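Local coordinates for short chain dehydrogenase (Salmonella typhi, PDB 3G1T), which probably catalyses the NAD(P)-dependent oxidation or reduction of a substrate not yet identified, as other short-chain dehydrogenases do, at residues Gln67-Asp72 and Ala85-Ala90; Thr33-Gly38 and Asp60-Gln65; Gln179-Glu184 and Leu190-Ile195; Gln13-Leu18 and Ser144-Leu149; Ser203-Ala206 and Thr211-Pro214. One frame throughout, in Å; residues are numbered along the deposited sequence.

From the N terminus, contact 4 opens first and closes only after contacts 2 and 1, whose loops it encloses: Gln13-Leu18 meets Ser144-Leu149 some 126 residues later. Contacts 2 and 1 lie inside that loop, one after the other. Contact 2 joins the ends of helices 25-36 and 48-62. Contact 1 then sets helix 78-91 against strand 67-70, at one edge of the sheet within this chain. Contact 3 follows contact 4 and fits helix 165-185 to strand 190-196, which pairs with strand 147-152 of contact 4. Contact 5 closes a short loop after helix 203-208, about 30 Å or more, centre to centre, from contacts 1, 3 and 4. No two loops cross.

Contact 1. Residues Gln67-Asp72 and Ala85-Ala90; sequences QWFTLD and ADRIAA
The ring of Phe69 packs against the side chains of Arg87 and Ile88. The contact belongs to the Rossmann fold of the short-chain dehydrogenases. It joins strand 67-70, an outermost strand of the parallel sheet within this chain, to helix 78-91, which follows it. Two consecutive helix residues divide the ring between them. Arg87 takes the CE1 side. Its CB lies 3.6 Å from Phe69 CE1, and a kink about its CG-CD bond (chi3 70°) turns one guanidinium face to the same ring atom. Phe69 CE1 meets that face toward the rim of the group. The ring and guanidinium planes stand 71° apart, so the two groups are not stacked flat. Ile88 takes the CE2 side and reaches it by its CG1 branch. The direct touch there is made by CG1, and CD1 lies a little farther, 4.1 Å from Phe69 CE2.

Phe69 is buried, while Arg87 is exposed. The aliphatic part of the arginine thus covers the outer side of an apolar cluster. Strand 40-45 supplies more of that cluster, because Ile42 touches both Phe69 and Ile88. Ile88 also reaches Leu140 of helix 116-142. The backbone of Phe69 pairs with Leu43 and Gly45 of the neighbouring strand. Phe69 CG is anti to its carbonyl carbon (chi1 -68°), and the ring projects from the strand toward the helix. Its far end touches both side chains: Phe69 CZ is 3.8 Å from Ile88 CG1 and 4.0 Å from Arg87 CB.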
# COMPACT_ATOMS: atom_id res chain seq x y z
N GLN A 67 7.87 -7.42 -30.14
CA GLN A 67 7.68 -8.63 -29.38
C GLN A 67 6.67 -8.43 -28.28
O GLN A 67 6.51 -7.32 -27.76
CB GLN A 67 9.00 -9.14 -28.82
CG GLN A 67 9.75 -10.00 -29.87
CD GLN A 67 10.99 -10.68 -29.32
OE1 GLN A 67 12.03 -10.71 -29.98
NE2 GLN A 67 10.89 -11.20 -28.08
N TRP A 68 5.94 -9.47 -27.96
CA TRP A 68 4.98 -9.42 -26.88
C TRP A 68 5.14 -10.61 -25.96
O TRP A 68 5.73 -11.59 -26.33
CB TRP A 68 3.53 -9.28 -27.41
CG TRP A 68 3.17 -10.26 -28.51
CD1 TRP A 68 3.25 -10.06 -29.86
CD2 TRP A 68 2.66 -11.60 -28.33
NE1 TRP A 68 2.82 -11.18 -30.53
CE2 TRP A 68 2.47 -12.14 -29.62
CE3 TRP A 68 2.37 -12.39 -27.21
CZ2 TRP A 68 1.98 -13.44 -29.82
CZ3 TRP A 68 1.88 -13.68 -27.40
CH2 TRP A 68 1.71 -14.20 -28.71
N PHE A 69 4.59 -10.48 -24.77
CA PHE A 69 4.61 -11.54 -23.79
C PHE A 69 3.28 -11.58 -23.15
O PHE A 69 2.74 -10.52 -22.75
CB PHE A 69 5.57 -11.20 -22.67
CG PHE A 69 6.93 -11.20 -23.11
CD1 PHE A 69 7.62 -12.39 -23.19
CD2 PHE A 69 7.53 -10.02 -23.57
CE1 PHE A 69 8.90 -12.42 -23.66
CE2 PHE A 69 8.82 -10.03 -24.05
CZ PHE A 69 9.53 -11.24 -24.10
N THR A 70 2.78 -12.78 -22.96
CA THR A 70 1.55 -12.88 -22.18
C THR A 70 2.00 -13.13 -20.73
O THR A 70 2.88 -13.95 -20.47
CB THR A 70 0.66 -13.95 -22.72
OG1 THR A 70 1.48 -15.10 -22.91
CG2 THR A 70 0.07 -13.52 -24.10
N LEU A 71 1.47 -12.34 -19.79
CA LEU A 71 1.73 -12.53 -18.33
C LEU A 71 0.47 -12.12 -17.61
O LEU A 71 -0.05 -11.02 -17.84
CB LEU A 71 2.91 -11.73 -17.81
CG LEU A 71 3.42 -11.92 -16.35
CD1 LEU A 71 4.25 -13.18 -16.09
CD2 LEU A 71 4.16 -10.70 -15.89
N ASP A 72 -0.02 -13.01 -16.74
CA ASP A 72 -1.22 -12.71 -15.95
C ASP A 72 -0.75 -12.32 -14.56
O ASP A 72 -0.28 -13.16 -13.81
CB ASP A 72 -2.12 -13.94 -15.86
CG ASP A 72 -3.52 -13.64 -15.33
OD1 ASP A 72 -4.42 -14.47 -15.63
OD2 ASP A 72 -3.77 -12.64 -14.62
N ALA A 85 12.08 -11.72 -18.04
CA ALA A 85 13.29 -10.95 -18.04
C ALA A 85 14.36 -11.71 -18.83
O ALA A 85 15.09 -11.12 -19.59
CB ALA A 85 13.77 -10.73 -16.59
N ASP A 86 14.40 -13.01 -18.65
CA ASP A 86 15.31 -13.91 -19.40
C ASP A 86 14.99 -13.88 -20.89
O ASP A 86 15.88 -13.81 -21.72
CB ASP A 86 15.18 -15.34 -18.89
CG ASP A 86 15.91 -15.60 -17.57
OD1 ASP A 86 15.76 -16.72 -17.00
OD2 ASP A 86 16.66 -14.70 -17.10
N ARG A 87 13.71 -13.88 -21.23
CA ARG A 87 13.37 -13.79 -22.64
C ARG A 87 13.66 -12.45 -23.29
O ARG A 87 14.03 -12.39 -24.48
CB ARG A 87 11.93 -14.21 -22.85
CG ARG A 87 11.82 -15.70 -22.78
CD ARG A 87 10.41 -16.16 -22.85
NE ARG A 87 9.90 -15.92 -24.19
CZ ARG A 87 8.66 -16.15 -24.55
NH1 ARG A 87 7.79 -16.67 -23.69
NH2 ARG A 87 8.29 -15.86 -25.79
N ILE A 88 13.50 -11.36 -22.52
CA ILE A 88 13.90 -10.05 -23.03
C ILE A 88 15.42 -10.01 -23.16
O ILE A 88 15.94 -9.52 -24.16
CB ILE A 88 13.32 -8.86 -22.18
CG1 ILE A 88 11.81 -8.81 -22.36
CG2 ILE A 88 13.95 -7.52 -22.61
CD1 ILE A 88 11.06 -8.11 -21.26
N ALA A 89 16.14 -10.51 -22.15
CA ALA A 89 17.62 -10.45 -22.14
C ALA A 89 18.24 -11.21 -23.35
O ALA A 89 19.36 -10.91 -23.79
CB ALA A 89 18.19 -10.95 -20.84
N ALA A 90 17.48 -12.16 -23.88
CA ALA A 90 17.98 -13.00 -24.99
C ALA A 90 17.84 -12.29 -26.33
O ALA A 90 18.55 -12.62 -27.30
CB ALA A 90 17.25 -14.34 -25.01

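Contact 2. Residues Thr33-Gly38 and Asp60-Gln65; sequences TYARYG and DEQHVQ
Two helix ends of the Rossmann fold meet here: the C-terminal ends of helices 25-36 and 48-62. The main link is a salt bridge between Arg36 and Glu61. Arg36 grips the carboxylate side-on, with one nitrogen for each oxygen. Arg36 NE donates to Glu61 OE1 at 2.7 Å. Arg36 NH2 donates to Glu61 OE2 at 2.8 Å, almost straight at 176°, meeting the syn lone pair of Glu61 OE2. The OE1 bond is also on the syn side but lies somewhat out of the carboxylate plane. The two flat groups are nearly coplanar, 12° apart. Two bonds between nearly coplanar groups limit the rotation of either. The Arg36 chain is extended from CG to NE, which carries the guanidinium across to the second helix.

Beside the bridge, Gln62 folds over and lays its amide near the end of the first helix. Gln62 CG packs on Ala35 CB at 4.0 Å. Gln62 OE1 comes 3.6 Å from Arg36 CA. Ala35 O accepts from Gly38 N. Gly38, with positive phi, is the C-prime residue of a Schellman motif that ends helix 25-36.

Ala35 CB points toward helix 48-62, and Ala35 also touches Ile58 of that helix and Val41 of strand 40-45. Thr33 and Tyr37 pack on helix 224-231, so helix 25-36 lies between that helix and helix 48-62.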
# COMPACT_ATOMS: atom_id res chain seq x y z
N THR A 33 2.27 5.22 -29.41
CA THR A 33 2.92 6.52 -29.36
C THR A 33 4.44 6.35 -29.19
O THR A 33 5.24 6.98 -29.89
CB THR A 33 2.42 7.39 -28.16
OG1 THR A 33 1.00 7.49 -28.14
CG2 THR A 33 2.94 8.79 -28.27
N TYR A 34 4.84 5.50 -28.27
CA TYR A 34 6.33 5.23 -28.15
C TYR A 34 6.97 4.71 -29.44
O TYR A 34 8.03 5.21 -29.84
CB TYR A 34 6.63 4.32 -26.96
CG TYR A 34 6.31 4.86 -25.60
CD1 TYR A 34 6.21 6.24 -25.37
CD2 TYR A 34 6.16 3.98 -24.54
CE1 TYR A 34 5.91 6.74 -24.08
CE2 TYR A 34 5.89 4.43 -23.24
CZ TYR A 34 5.79 5.78 -23.00
OH TYR A 34 5.59 6.20 -21.70
N ALA A 35 6.30 3.76 -30.12
CA ALA A 35 6.76 3.28 -31.45
C ALA A 35 6.81 4.43 -32.48
O ALA A 35 7.79 4.56 -33.25
CB ALA A 35 5.89 2.12 -31.90
N ARG A 36 5.80 5.31 -32.48
CA ARG A 36 5.80 6.46 -33.38
C ARG A 36 6.92 7.49 -33.15
O ARG A 36 7.35 8.17 -34.12
CB ARG A 36 4.44 7.14 -33.36
CG ARG A 36 3.33 6.31 -34.04
CD ARG A 36 1.91 6.80 -33.61
NE ARG A 36 0.86 5.94 -34.20
CZ ARG A 36 -0.38 5.80 -33.72
NH1 ARG A 36 -0.72 6.42 -32.60
NH2 ARG A 36 -1.26 4.98 -34.32
N TYR A 37 7.42 7.56 -31.91
CA TYR A 37 8.60 8.39 -31.61
C TYR A 37 9.89 7.57 -31.65
O TYR A 37 10.85 7.98 -31.03
CB TYR A 37 8.47 9.14 -30.25
CG TYR A 37 7.54 10.35 -30.41
CD1 TYR A 37 8.06 11.62 -30.57
CD2 TYR A 37 6.15 10.16 -30.50
CE1 TYR A 37 7.21 12.75 -30.76
CE2 TYR A 37 5.28 11.26 -30.69
CZ TYR A 37 5.82 12.55 -30.83
OH TYR A 37 4.97 13.64 -31.00
N GLY A 38 9.93 6.45 -32.37
CA GLY A 38 11.21 5.70 -32.63
C GLY A 38 11.60 4.62 -31.67
O GLY A 38 12.56 3.86 -31.94
N ASP A 60 2.31 -2.58 -38.92
CA ASP A 60 1.71 -1.87 -40.09
C ASP A 60 2.19 -0.43 -40.25
O ASP A 60 2.20 0.11 -41.37
CB ASP A 60 0.20 -1.85 -40.03
CG ASP A 60 -0.40 -3.23 -40.20
OD1 ASP A 60 0.33 -4.13 -40.65
OD2 ASP A 60 -1.61 -3.38 -39.87
N GLU A 61 2.56 0.20 -39.15
CA GLU A 61 3.07 1.56 -39.22
C GLU A 61 4.63 1.67 -39.24
O GLU A 61 5.15 2.56 -39.89
CB GLU A 61 2.54 2.39 -38.05
CG GLU A 61 1.15 2.93 -38.16
CD GLU A 61 0.70 3.55 -36.84
OE1 GLU A 61 1.58 4.09 -36.08
OE2 GLU A 61 -0.51 3.46 -36.53
N GLN A 62 5.35 0.83 -38.49
CA GLN A 62 6.82 0.95 -38.33
C GLN A 62 7.62 -0.04 -39.17
O GLN A 62 8.85 0.15 -39.38
CB GLN A 62 7.25 0.76 -36.86
CG GLN A 62 6.53 1.70 -35.83
CD GLN A 62 6.52 3.19 -36.18
OE1 GLN A 62 5.56 3.89 -35.85
NE2 GLN A 62 7.55 3.67 -36.85
N HIS A 63 6.93 -1.11 -39.61
CA HIS A 63 7.43 -2.17 -40.49
C HIS A 63 8.33 -3.24 -39.82
O HIS A 63 8.95 -4.06 -40.53
CB HIS A 63 8.03 -1.59 -41.79
CG HIS A 63 7.09 -0.69 -42.55
ND1 HIS A 63 5.95 -1.16 -43.19
CD2 HIS A 63 7.11 0.65 -42.77
CE1 HIS A 63 5.33 -0.15 -43.78
NE2 HIS A 63 6.01 0.96 -43.54
N VAL A 64 8.41 -3.22 -38.48
CA VAL A 64 9.05 -4.29 -37.67
C VAL A 64 8.06 -4.68 -36.57
O VAL A 64 7.66 -3.80 -35.78
CB VAL A 64 10.34 -3.80 -36.93
CG1 VAL A 64 11.14 -5.02 -36.42
CG2 VAL A 64 11.21 -2.86 -37.81
N GLN A 65 7.69 -5.96 -36.48
CA GLN A 65 6.71 -6.41 -35.48
C GLN A 65 7.31 -6.52 -34.07
O GLN A 65 8.27 -7.28 -33.86
CB GLN A 65 5.95 -7.71 -35.91
CG GLN A 65 4.68 -7.97 -35.05
CD GLN A 65 3.85 -9.20 -35.47
OE1 GLN A 65 3.65 -9.45 -36.66
NE2 GLN A 65 3.32 -9.94 -34.48

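Contact 3. Residues Gln179-Glu184 and Leu190-Ile195; sequences QVLADE and LRVNCI
Val192 points from its strand toward helix 165-185 and meets two consecutive residues, Leu181 and Ala182. Its two methyl groups are turned to different places. CG1, anti to the backbone N (chi1 -172°), touches Leu181 CB at 3.8 Å. CG2 lies against the helix backbone, 3.9 Å from Ala182 CA. The small side chain of Ala182 lets the two backbones come close, with Ala182 CA and Val192 CA 4.9 Å apart. Its CB rests 4.1 Å from Val192 CB and also near the carbonyl oxygen of Val192.

The contact closes the second half of a beta-alpha-beta unit made of strand 147-152, helix 165-185 and strand 190-196. Phe151 of the first strand packs on both Leu181 and Val192. The same helix also meets the second subunit: Gln179, Asp183 and Glu184 hydrogen-bond to backbone nitrogens of Gly160, Ala162, Met111 and Asn163 of that subunit.

Side chains here meet by apolar contact alone. A water lies 2.8 Å from Ala182 O and 2.9 Å from Leu190 O. It can link these two backbone carbonyls, which could not bond to each other directly, though it has other acceptors in reach.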
# COMPACT_ATOMS: atom_id res chain seq x y z
N GLN A 179 8.74 5.53 -4.34
CA GLN A 179 9.69 6.38 -3.53
C GLN A 179 10.87 5.58 -3.00
O GLN A 179 11.98 6.12 -3.10
CB GLN A 179 9.02 7.03 -2.32
CG GLN A 179 7.99 8.09 -2.81
CD GLN A 179 7.40 8.86 -1.67
OE1 GLN A 179 7.96 8.93 -0.57
NE2 GLN A 179 6.24 9.49 -1.93
N VAL A 180 10.65 4.33 -2.60
CA VAL A 180 11.80 3.43 -2.15
C VAL A 180 12.77 3.24 -3.31
O VAL A 180 14.00 3.42 -3.16
CB VAL A 180 11.32 2.11 -1.58
CG1 VAL A 180 12.52 1.13 -1.24
CG2 VAL A 180 10.56 2.42 -0.27
N LEU A 181 12.23 2.81 -4.47
CA LEU A 181 13.04 2.56 -5.66
C LEU A 181 13.80 3.82 -6.11
O LEU A 181 15.03 3.77 -6.39
CB LEU A 181 12.10 2.12 -6.85
CG LEU A 181 11.64 0.71 -6.67
CD1 LEU A 181 10.34 0.45 -7.48
CD2 LEU A 181 12.69 -0.33 -7.14
N ALA A 182 13.09 4.96 -6.11
CA ALA A 182 13.69 6.19 -6.59
C ALA A 182 14.85 6.51 -5.66
O ALA A 182 15.92 6.92 -6.15
CB ALA A 182 12.65 7.32 -6.50
N ASP A 183 14.62 6.40 -4.33
CA ASP A 183 15.78 6.65 -3.35
C ASP A 183 16.93 5.71 -3.56
O ASP A 183 18.09 6.13 -3.55
CB ASP A 183 15.29 6.54 -1.93
CG ASP A 183 16.26 7.24 -0.90
OD1 ASP A 183 16.76 8.37 -1.16
OD2 ASP A 183 16.41 6.73 0.19
N GLU A 184 16.67 4.46 -3.87
CA GLU A 184 17.77 3.51 -4.05
C GLU A 184 18.62 3.74 -5.29
O GLU A 184 19.77 3.25 -5.31
CB GLU A 184 17.25 2.08 -4.11
CG GLU A 184 16.62 1.70 -2.68
CD GLU A 184 16.15 0.25 -2.59
OE1 GLU A 184 16.19 -0.55 -3.55
OE2 GLU A 184 15.70 -0.18 -1.48
N LEU A 190 19.25 5.15 -13.31
CA LEU A 190 17.79 4.82 -13.34
C LEU A 190 16.98 5.81 -12.57
O LEU A 190 17.16 5.97 -11.36
CB LEU A 190 17.56 3.44 -12.68
CG LEU A 190 16.12 2.85 -12.67
CD1 LEU A 190 15.26 2.82 -14.07
CD2 LEU A 190 16.22 1.42 -11.97
N ARG A 191 16.00 6.46 -13.26
CA ARG A 191 15.05 7.30 -12.60
C ARG A 191 13.68 6.61 -12.49
O ARG A 191 13.35 5.68 -13.30
CB ARG A 191 14.91 8.62 -13.29
CG ARG A 191 14.36 8.51 -14.72
CD ARG A 191 14.51 9.86 -15.42
NE ARG A 191 13.97 9.89 -16.83
CZ ARG A 191 14.59 9.38 -17.89
NH1 ARG A 191 14.02 9.47 -19.12
NH2 ARG A 191 15.76 8.77 -17.76
N VAL A 192 12.95 6.99 -11.44
CA VAL A 192 11.69 6.17 -11.11
C VAL A 192 10.63 7.14 -10.73
O VAL A 192 10.85 7.92 -9.80
CB VAL A 192 11.94 5.22 -9.89
CG1 VAL A 192 10.75 4.27 -9.67
CG2 VAL A 192 13.29 4.48 -10.05
N ASN A 193 9.42 7.06 -11.31
CA ASN A 193 8.44 8.12 -11.02
C ASN A 193 7.05 7.55 -11.22
O ASN A 193 6.96 6.45 -11.71
CB ASN A 193 8.58 9.24 -12.04
CG ASN A 193 9.86 10.02 -11.84
OD1 ASN A 193 9.95 10.82 -10.91
ND2 ASN A 193 10.85 9.80 -12.74
N CYS A 194 6.05 8.26 -10.73
CA CYS A 194 4.64 7.86 -11.07
C CYS A 194 3.92 8.81 -12.00
O CYS A 194 4.22 10.03 -12.00
CB CYS A 194 3.82 7.83 -9.78
SG CYS A 194 4.12 6.32 -8.76
N ILE A 195 2.95 8.27 -12.74
CA ILE A 195 1.98 9.10 -13.52
C ILE A 195 0.53 8.82 -13.06
O ILE A 195 0.12 7.64 -12.94
CB ILE A 195 2.08 8.81 -15.05
CG1 ILE A 195 3.38 9.34 -15.62
CG2 ILE A 195 0.86 9.49 -15.85
CD1 ILE A 195 3.43 9.41 -17.15
O HOH W 1 16.13 7.21 -8.97

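Contact 4. Residues Gln13-Leu18 and Ser144-Leu149; sequences QNRIIL and SDAGSL
Arg15 holds Asp145 end-on, with NH1 and NH2 both directed at one oxygen, OD1. The bonds are 2.9 Å from Arg15 NH1 and 3.0 Å from Arg15 NH2 to Asp145 OD1. OD1 lies in the guanidinium plane, but the carboxylate is turned 71° from that plane. NH1 meets the syn lone pair of OD1; NH2 comes 30° out of the carboxylate plane. Arg15 NH2 also makes a weak bond to Ala146 O at 3.2 Å.

The arginine chain is folded about CG-CD, which brings its end to this turn. The turn itself is braced by Ser144. Its OG accepts from Ala146 N at 3.1 Å, which forms an ST turn and sets Asp145 at its middle. The same OG is hydrogen-bonded to Asp96 OD1. Asp96 OD2 in turn takes Ile16 N, so one carboxylate serves both segments. A magnesium ion lies about 4 Å from the Asp145 side chain, too far for direct coordination.

The salt bridge spans the N-terminal ends of strands 16-19 and 147-152. In the parallel Rossmann-fold sheet these are not neighbours: strand 97-99 runs between them. Arg15 pairs by its backbone with Thr40 of strand 40-45, while Ala146 O also receives Arg191 of strand 190-196.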
# COMPACT_ATOMS: atom_id res chain seq x y z
N GLN A 13 14.23 7.28 -30.31
CA GLN A 13 14.81 6.42 -31.34
C GLN A 13 15.76 5.43 -30.73
O GLN A 13 16.71 5.79 -29.97
CB GLN A 13 15.56 7.29 -32.37
CG GLN A 13 16.03 6.47 -33.57
CD GLN A 13 14.86 5.82 -34.36
OE1 GLN A 13 13.82 6.46 -34.73
NE2 GLN A 13 15.01 4.54 -34.60
N ASN A 14 15.53 4.16 -31.04
CA ASN A 14 16.30 3.01 -30.51
C ASN A 14 16.18 2.72 -29.04
O ASN A 14 16.89 1.82 -28.54
CB ASN A 14 17.82 3.05 -30.89
CG ASN A 14 18.07 3.32 -32.32
OD1 ASN A 14 17.31 2.87 -33.14
ND2 ASN A 14 19.17 4.05 -32.66
N ARG A 15 15.24 3.38 -28.34
CA ARG A 15 15.12 3.08 -26.89
C ARG A 15 14.16 1.92 -26.73
O ARG A 15 13.12 1.88 -27.40
CB ARG A 15 14.70 4.30 -26.09
CG ARG A 15 15.73 5.38 -26.32
CD ARG A 15 15.62 6.40 -25.28
NE ARG A 15 16.10 6.05 -23.95
CZ ARG A 15 17.40 5.98 -23.59
NH1 ARG A 15 18.42 6.05 -24.45
NH2 ARG A 15 17.69 5.76 -22.32
N ILE A 16 14.54 0.98 -25.89
CA ILE A 16 13.79 -0.32 -25.81
C ILE A 16 12.84 -0.19 -24.60
O ILE A 16 13.33 -0.08 -23.46
CB ILE A 16 14.75 -1.50 -25.57
CG1 ILE A 16 15.85 -1.50 -26.68
CG2 ILE A 16 13.97 -2.83 -25.57
CD1 ILE A 16 17.05 -2.34 -26.42
N ILE A 17 11.52 -0.21 -24.80
CA ILE A 17 10.62 0.12 -23.68
C ILE A 17 9.56 -0.93 -23.59
O ILE A 17 8.89 -1.20 -24.58
CB ILE A 17 9.97 1.46 -23.91
CG1 ILE A 17 11.09 2.50 -24.22
CG2 ILE A 17 8.97 1.87 -22.75
CD1 ILE A 17 10.48 3.87 -24.43
N LEU A 18 9.46 -1.49 -22.39
CA LEU A 18 8.47 -2.49 -22.08
C LEU A 18 7.16 -1.78 -21.59
O LEU A 18 7.18 -0.89 -20.70
CB LEU A 18 9.00 -3.44 -20.97
CG LEU A 18 7.87 -4.40 -20.52
CD1 LEU A 18 7.36 -5.45 -21.61
CD2 LEU A 18 8.00 -5.07 -19.21
N SER A 144 20.72 0.52 -19.30
CA SER A 144 20.42 1.76 -20.04
C SER A 144 21.39 2.93 -19.68
O SER A 144 21.83 3.05 -18.52
CB SER A 144 18.97 2.24 -19.80
OG SER A 144 18.65 3.45 -20.51
N ASP A 145 21.65 3.85 -20.63
CA ASP A 145 22.44 5.08 -20.29
C ASP A 145 21.58 6.05 -19.45
O ASP A 145 22.05 6.97 -18.80
CB ASP A 145 22.88 5.82 -21.60
CG ASP A 145 21.70 6.45 -22.37
OD1 ASP A 145 20.69 5.70 -22.65
OD2 ASP A 145 21.68 7.71 -22.66
N ALA A 146 20.27 5.86 -19.48
CA ALA A 146 19.37 6.69 -18.70
C ALA A 146 17.99 5.98 -18.61
O ALA A 146 17.01 6.37 -19.25
CB ALA A 146 19.26 8.08 -19.34
N GLY A 147 17.92 4.96 -17.77
CA GLY A 147 16.71 4.08 -17.71
C GLY A 147 15.58 4.84 -17.02
O GLY A 147 15.79 5.73 -16.18
N SER A 148 14.33 4.51 -17.40
CA SER A 148 13.15 5.25 -16.78
C SER A 148 12.05 4.20 -16.46
O SER A 148 11.62 3.46 -17.34
CB SER A 148 12.60 6.30 -17.75
OG SER A 148 11.45 6.97 -17.18
N LEU A 149 11.69 4.11 -15.19
CA LEU A 149 10.69 3.12 -14.67
C LEU A 149 9.50 4.01 -14.19
O LEU A 149 9.67 5.01 -13.44
CB LEU A 149 11.33 2.38 -13.49
CG LEU A 149 10.40 1.49 -12.61
CD1 LEU A 149 9.87 0.36 -13.49
CD2 LEU A 149 11.23 0.90 -11.52

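Contact 5. Residues Ser203-Ala206 and Thr211-Pro214; sequences SMRA and TEDP
Glu212 OE1 accepts from Arg205 NE at 2.8 Å, the shortest bond of this contact. The second oxygen is used as well: Arg205 NH2 donates to Glu212 OE2 at 2.9 Å. Both bonds are nearly straight. Each oxygen uses its syn lone pair, the side that faces its partner oxygen. The guanidinium and carboxylate planes are only 6° apart. Arg205 thus presents its NE and NH2 edge side-on, and the two groups form a flat, two-bonded salt bridge. A pair matched in this way restrains the rotation of both groups.

The chains arrive from different directions and cross at about a right angle. With chi1 at 178°, Arg205 CG stands opposite the backbone N and comes within 3.5 Å of Glu212 OE1. A turn about CB-CG (chi2 64°) then brings NE and NH2 to the carboxylate. Glu212 stays extended beyond CG and reaches over from the loop.

Helix 203-208 follows strand 190-196 of the Rossmann fold, and the loop that holds Glu212 leads on toward helix 224-231. In short-chain dehydrogenases this part of the chain commonly borders the substrate pocket and may do so here. The bridge ties the helix to the loop just after it, at the surface. Arg205 has a further partner in Phe209, a cation-pi contact. Leu217 touches both Arg205 and Glu212. At the start of the helix, Thr202 OG1 accepts from Arg205 N. Farther along the loop, Pro214 O is hydrogen-bonded to Arg201 NE.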
# COMPACT_ATOMS: atom_id res chain seq x y z
N SER A 203 -12.33 2.09 -20.24
CA SER A 203 -13.34 1.24 -19.67
C SER A 203 -13.29 1.24 -18.13
O SER A 203 -14.37 1.21 -17.50
CB SER A 203 -13.26 -0.17 -20.23
OG SER A 203 -11.99 -0.74 -19.89
N MET A 204 -12.07 1.32 -17.53
CA MET A 204 -11.95 1.40 -16.05
C MET A 204 -12.66 2.62 -15.42
O MET A 204 -13.50 2.46 -14.46
CB MET A 204 -10.47 1.23 -15.53
CG MET A 204 -10.40 1.32 -14.03
SD MET A 204 -8.61 1.34 -13.39
CE MET A 204 -8.38 -0.34 -13.85
N ARG A 205 -12.53 3.78 -16.09
CA ARG A 205 -13.12 5.01 -15.66
C ARG A 205 -14.64 4.88 -15.76
O ARG A 205 -15.36 5.23 -14.85
CB ARG A 205 -12.56 6.15 -16.53
CG ARG A 205 -13.08 7.56 -16.29
CD ARG A 205 -12.76 8.08 -14.96
NE ARG A 205 -13.47 9.35 -14.71
CZ ARG A 205 -13.13 10.25 -13.77
NH1 ARG A 205 -12.03 10.01 -13.01
NH2 ARG A 205 -13.88 11.36 -13.57
N ALA A 206 -15.10 4.33 -16.86
CA ALA A 206 -16.55 4.20 -17.04
C ALA A 206 -17.19 3.25 -16.03
O ALA A 206 -18.38 3.38 -15.68
CB ALA A 206 -16.88 3.80 -18.52
N THR A 211 -22.43 7.01 -14.73
CA THR A 211 -23.26 8.15 -15.18
C THR A 211 -22.49 9.14 -16.04
O THR A 211 -23.09 9.84 -16.85
CB THR A 211 -23.96 8.89 -13.99
OG1 THR A 211 -22.98 9.37 -13.06
CG2 THR A 211 -24.92 7.92 -13.21
N GLU A 212 -21.16 9.20 -15.88
CA GLU A 212 -20.38 10.28 -16.47
C GLU A 212 -20.38 10.17 -18.03
O GLU A 212 -20.40 9.08 -18.61
CB GLU A 212 -18.94 10.19 -15.97
CG GLU A 212 -17.92 10.90 -16.70
CD GLU A 212 -16.57 10.71 -15.95
OE1 GLU A 212 -15.89 9.66 -16.14
OE2 GLU A 212 -16.26 11.62 -15.13
N ASP A 213 -20.34 11.30 -18.67
CA ASP A 213 -20.28 11.28 -20.12
C ASP A 213 -18.85 11.18 -20.54
O ASP A 213 -18.14 12.18 -20.37
CB ASP A 213 -20.79 12.56 -20.67
CG ASP A 213 -20.83 12.55 -22.19
OD1 ASP A 213 -20.32 11.62 -22.85
OD2 ASP A 213 -21.39 13.51 -22.74
N PRO A 214 -18.42 10.00 -21.08
CA PRO A 214 -16.98 9.81 -21.37
C PRO A 214 -16.53 10.70 -22.51
O PRO A 214 -15.32 10.88 -22.73
CB PRO A 214 -16.86 8.35 -21.79
CG PRO A 214 -18.29 7.86 -22.04
CD PRO A 214 -19.22 8.79 -21.31